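Local atomic coordinates of MmeI (Methylophilus methylotrophus, PDB entry 5HR4), a protein that recognises and probably methylates adenine in DNA using S-adenosyl-L-methionine, as a Type IIL restriction-modification enzyme that also cuts DNA. Residues L788-G802 with Y811-I823. Numbering follows the deposited sequence.
Sequences LLSSTMHNCWMRNVG and YSASLVYNTFPWI. With nucleotides of chain B.
The phenyl ring of Phe820 sits in a hollow bounded by Leu788, His794 and Trp797, where the end of helix 783-790 and helix 792-801 lie against a loop that folds back along them. One face of the phenyl receives the edge of the His794 imidazole, a T-shaped pair with centroids 4.8 Å apart and planes at 78°, while its rim meets Leu788 CG and Trp797 CG. With CG anti to the backbone N (chi1 -173°), Trp797 carries its indole from the helix across the loop. Pro821 CD sits 4.0 Å from the centroid of the Trp797 six-membered ring and Phe820 CA lies over the five-membered one; Val801 CG1, one turn on in the same helix, covers the opposite face. The sandwiched indole is also held at its edge: Trp797 NE1 donates to Thr819 OG1 (3.2 Å), which lies in the ring plane, and more weakly to the carbonyl O of Val816. Thr819 OG1 in turn donates to Leu815 O at 2.6 Å, tying the indole to the loop's own turn.

Nearer the helix's C-terminal end, Val816 is the bump. Val816 CG1 lies 3.5 Å from Met798 CA, with the His794 imidazole beside it, while CG2 reaches toward Gly802 CA. Tyr811 meets His794 rim to rim, Tyr811 OH 3.0 Å from His794 NE2. At the far end Leu788 lays both methyls over one face of the Trp822 indole, Leu788 CD1 standing 3.6 Å from the centroid of the Trp822 six-membered ring.

Helix 888-903 touches Trp797 and Val801, and helix 863-880 touches Phe820 and Trp822. In the turn between Tyr811 and Leu815, Ser814 OG donates to phosphate oxygen OP2 of DC4 of chain B. His794, Trp797, Tyr811 and Phe820 form a buried aromatic cluster joining helix 792-801 to this DNA-backbone-contacting loop within the target recognition domain.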
# COMPACT_ATOMS: atom_id res chain seq x y z
N LEU A 788 9.50 12.72 32.04
CA LEU A 788 9.07 11.38 31.65
C LEU A 788 8.84 11.29 30.15
O LEU A 788 9.32 10.36 29.50
CB LEU A 788 7.81 11.01 32.42
CG LEU A 788 7.50 9.52 32.35
CD1 LEU A 788 8.68 8.72 32.89
CD2 LEU A 788 6.24 9.23 33.13
N LEU A 789 8.13 12.26 29.58
CA LEU A 789 7.87 12.25 28.14
C LEU A 789 9.09 12.63 27.31
O LEU A 789 9.07 12.43 26.09
CB LEU A 789 6.73 13.21 27.81
CG LEU A 789 5.49 13.09 28.68
CD1 LEU A 789 4.41 13.97 28.11
CD2 LEU A 789 5.04 11.63 28.78
N SER A 790 10.11 13.20 27.93
CA SER A 790 11.36 13.43 27.21
C SER A 790 12.22 12.17 27.15
O SER A 790 13.12 12.09 26.30
CB SER A 790 12.14 14.56 27.89
N SER A 791 11.94 11.19 28.00
CA SER A 791 12.85 10.07 28.19
C SER A 791 12.92 9.17 26.96
O SER A 791 11.94 9.00 26.23
CB SER A 791 12.40 9.23 29.39
OG SER A 791 11.23 8.49 29.08
N THR A 792 14.11 8.59 26.75
CA THR A 792 14.28 7.53 25.76
C THR A 792 13.23 6.44 25.93
O THR A 792 12.71 5.90 24.95
CB THR A 792 15.69 6.94 25.88
OG1 THR A 792 16.64 7.88 25.38
CG2 THR A 792 15.82 5.65 25.10
N MET A 793 12.90 6.11 27.19
CA MET A 793 11.96 5.04 27.47
C MET A 793 10.58 5.34 26.90
O MET A 793 9.94 4.46 26.30
CB MET A 793 11.87 4.83 28.98
CG MET A 793 12.97 3.96 29.53
SD MET A 793 12.90 2.30 28.84
CE MET A 793 12.95 1.35 30.36
N HIS A 794 10.09 6.56 27.10
CA HIS A 794 8.79 6.92 26.57
C HIS A 794 8.81 6.94 25.06
O HIS A 794 7.93 6.36 24.41
CB HIS A 794 8.35 8.27 27.13
CG HIS A 794 7.04 8.73 26.58
ND1 HIS A 794 5.86 8.04 26.78
CD2 HIS A 794 6.72 9.79 25.80
CE1 HIS A 794 4.87 8.66 26.16
NE2 HIS A 794 5.37 9.73 25.56
N ASN A 795 9.84 7.57 24.47
CA ASN A 795 9.96 7.64 23.01
C ASN A 795 10.13 6.25 22.41
O ASN A 795 9.67 5.98 21.29
CB ASN A 795 11.13 8.53 22.60
CG ASN A 795 10.81 10.00 22.73
OD1 ASN A 795 10.15 10.57 21.87
ND2 ASN A 795 11.30 10.64 23.79
N CYS A 796 10.79 5.35 23.12
CA CYS A 796 10.84 3.98 22.64
C CYS A 796 9.44 3.36 22.65
O CYS A 796 9.07 2.62 21.72
CB CYS A 796 11.82 3.17 23.49
SG CYS A 796 11.70 1.44 23.18
N TRP A 797 8.65 3.66 23.68
CA TRP A 797 7.27 3.19 23.72
C TRP A 797 6.47 3.77 22.56
O TRP A 797 5.89 3.02 21.76
CB TRP A 797 6.64 3.55 25.06
CG TRP A 797 5.30 2.95 25.24
CD1 TRP A 797 4.09 3.60 25.19
CD2 TRP A 797 5.01 1.58 25.49
NE1 TRP A 797 3.07 2.71 25.41
CE2 TRP A 797 3.61 1.46 25.59
CE3 TRP A 797 5.80 0.44 25.64
CZ2 TRP A 797 2.98 0.24 25.82
CZ3 TRP A 797 5.17 -0.77 25.88
CH2 TRP A 797 3.77 -0.86 25.97
N MET A 798 6.43 5.10 22.45
CA MET A 798 5.79 5.76 21.31
C MET A 798 6.19 5.13 19.97
O MET A 798 5.33 4.92 19.11
CB MET A 798 6.15 7.25 21.33
CG MET A 798 5.69 8.03 20.11
SD MET A 798 6.79 7.95 18.67
CE MET A 798 8.32 8.62 19.33
N ARG A 799 7.48 4.83 19.79
CA ARG A 799 7.99 4.25 18.53
C ARG A 799 7.39 2.89 18.24
O ARG A 799 7.23 2.52 17.07
CB ARG A 799 9.50 4.10 18.58
CG ARG A 799 10.31 5.16 17.88
CD ARG A 799 11.78 4.97 18.15
NE ARG A 799 12.37 6.24 18.53
CZ ARG A 799 12.86 6.54 19.73
NH1 ARG A 799 12.86 5.66 20.71
NH2 ARG A 799 13.35 7.75 19.93
N ASN A 800 7.07 2.12 19.29
CA ASN A 800 6.66 0.73 19.11
C ASN A 800 5.15 0.51 19.11
O ASN A 800 4.66 -0.28 18.29
CB ASN A 800 7.31 -0.12 20.20
CG ASN A 800 8.72 -0.43 19.87
OD1 ASN A 800 9.00 -1.37 19.13
ND2 ASN A 800 9.64 0.37 20.37
N VAL A 801 4.40 1.15 20.00
CA VAL A 801 2.97 0.92 20.05
C VAL A 801 2.17 2.04 19.43
O VAL A 801 0.96 1.88 19.25
CB VAL A 801 2.47 0.68 21.49
CG1 VAL A 801 3.39 -0.27 22.21
CG2 VAL A 801 2.34 2.01 22.22
N GLY A 802 2.80 3.18 19.12
CA GLY A 802 2.10 4.24 18.41
C GLY A 802 1.84 3.84 16.98
O GLY A 802 2.10 2.72 16.54
N TYR A 811 1.75 10.61 17.38
CA TYR A 811 1.44 10.40 18.78
C TYR A 811 -0.06 10.25 18.94
O TYR A 811 -0.84 10.72 18.11
CB TYR A 811 1.97 11.56 19.63
CG TYR A 811 2.11 11.19 21.08
CD1 TYR A 811 1.03 11.27 21.95
CD2 TYR A 811 3.34 10.76 21.60
CE1 TYR A 811 1.16 10.93 23.28
CE2 TYR A 811 3.47 10.40 22.95
CZ TYR A 811 2.38 10.49 23.78
OH TYR A 811 2.47 10.14 25.10
N SER A 812 -0.47 9.58 20.01
CA SER A 812 -1.87 9.65 20.37
C SER A 812 -2.03 9.25 21.82
O SER A 812 -1.47 8.23 22.25
CB SER A 812 -2.73 8.77 19.48
OG SER A 812 -2.59 7.43 19.90
N ALA A 813 -2.83 10.03 22.56
CA ALA A 813 -2.99 9.81 23.99
C ALA A 813 -3.48 8.40 24.30
O ALA A 813 -2.96 7.76 25.23
CB ALA A 813 -3.96 10.84 24.56
N SER A 814 -4.44 7.88 23.54
CA SER A 814 -5.03 6.60 23.90
C SER A 814 -4.15 5.40 23.55
O SER A 814 -4.34 4.32 24.13
CB SER A 814 -6.40 6.45 23.23
OG SER A 814 -6.27 6.26 21.84
N LEU A 815 -3.20 5.54 22.63
CA LEU A 815 -2.36 4.41 22.23
C LEU A 815 -1.01 4.39 22.92
O LEU A 815 -0.50 3.32 23.26
CB LEU A 815 -2.14 4.41 20.72
CG LEU A 815 -3.22 3.77 19.85
CD1 LEU A 815 -2.97 4.16 18.41
CD2 LEU A 815 -3.21 2.26 19.99
N VAL A 816 -0.40 5.55 23.14
CA VAL A 816 0.93 5.65 23.71
C VAL A 816 0.84 5.93 25.20
O VAL A 816 1.02 5.03 26.03
CB VAL A 816 1.73 6.77 23.02
CG1 VAL A 816 3.18 6.75 23.50
CG2 VAL A 816 1.63 6.63 21.51
N TYR A 817 0.55 7.19 25.53
CA TYR A 817 0.52 7.67 26.91
C TYR A 817 -0.33 6.78 27.81
O TYR A 817 0.09 6.42 28.92
CB TYR A 817 -0.01 9.11 26.91
CG TYR A 817 0.03 9.85 28.23
CD1 TYR A 817 1.23 10.34 28.74
CD2 TYR A 817 -1.14 10.10 28.95
CE1 TYR A 817 1.28 11.04 29.93
CE2 TYR A 817 -1.10 10.80 30.16
CZ TYR A 817 0.12 11.27 30.64
OH TYR A 817 0.20 11.97 31.84
N ASN A 818 -1.53 6.40 27.36
CA ASN A 818 -2.44 5.69 28.25
C ASN A 818 -2.03 4.25 28.50
O ASN A 818 -2.48 3.64 29.47
CB ASN A 818 -3.87 5.71 27.70
CG ASN A 818 -4.52 7.06 27.82
OD1 ASN A 818 -4.06 7.91 28.58
ND2 ASN A 818 -5.59 7.26 27.08
N THR A 819 -1.20 3.68 27.63
CA THR A 819 -0.72 2.32 27.82
C THR A 819 0.72 2.29 28.30
O THR A 819 1.32 1.22 28.37
CB THR A 819 -0.87 1.53 26.53
OG1 THR A 819 -0.07 2.16 25.51
CG2 THR A 819 -2.31 1.54 26.09
N PHE A 820 1.27 3.45 28.64
CA PHE A 820 2.68 3.60 28.99
C PHE A 820 2.93 3.11 30.41
O PHE A 820 2.45 3.72 31.38
CB PHE A 820 3.11 5.07 28.85
CG PHE A 820 4.54 5.30 29.19
CD1 PHE A 820 5.55 4.59 28.56
CD2 PHE A 820 4.90 6.24 30.14
CE1 PHE A 820 6.87 4.80 28.88
CE2 PHE A 820 6.22 6.46 30.47
CZ PHE A 820 7.20 5.74 29.83
N PRO A 821 3.69 2.02 30.59
CA PRO A 821 3.91 1.49 31.94
C PRO A 821 4.96 2.33 32.65
O PRO A 821 5.98 2.69 32.06
CB PRO A 821 4.40 0.07 31.68
CG PRO A 821 5.20 0.22 30.42
CD PRO A 821 4.53 1.32 29.60
N TRP A 822 4.68 2.68 33.91
CA TRP A 822 5.52 3.64 34.63
C TRP A 822 5.36 3.41 36.12
O TRP A 822 4.25 3.55 36.65
CB TRP A 822 5.15 5.08 34.26
CG TRP A 822 5.66 6.15 35.24
CD1 TRP A 822 4.90 6.99 36.02
CD2 TRP A 822 7.03 6.47 35.52
NE1 TRP A 822 5.72 7.82 36.75
CE2 TRP A 822 7.03 7.51 36.47
CE3 TRP A 822 8.26 5.97 35.07
CZ2 TRP A 822 8.21 8.06 36.98
CZ3 TRP A 822 9.42 6.53 35.57
CH2 TRP A 822 9.39 7.56 36.51
N ILE A 823 6.46 3.08 36.80
CA ILE A 823 6.42 2.90 38.25
C ILE A 823 6.55 4.26 38.92
O ILE A 823 7.33 5.11 38.49
CB ILE A 823 7.55 1.97 38.70
P DC B 4 -8.14 8.01 19.50
OP1 DC B 4 -9.09 7.15 20.24
OP2 DC B 4 -6.96 8.59 20.18
O5' DC B 4 -7.62 7.15 18.29
C5' DC B 4 -6.27 7.27 17.85
C4' DC B 4 -6.22 6.90 16.40
O4' DC B 4 -7.12 7.78 15.68
C3' DC B 4 -4.87 6.98 15.71
O3' DC B 4 -4.67 5.76 14.98
C2' DC B 4 -4.99 8.21 14.79
C1' DC B 4 -6.49 8.35 14.57
N1 DC B 4 -6.98 9.78 14.46
C2 DC B 4 -8.13 10.05 13.70
O2 DC B 4 -8.69 9.12 13.11
N3 DC B 4 -8.59 11.33 13.62
C4 DC B 4 -7.97 12.30 14.28
N4 DC B 4 -8.45 13.53 14.16
C5 DC B 4 -6.80 12.05 15.06
C6 DC B 4 -6.35 10.79 15.14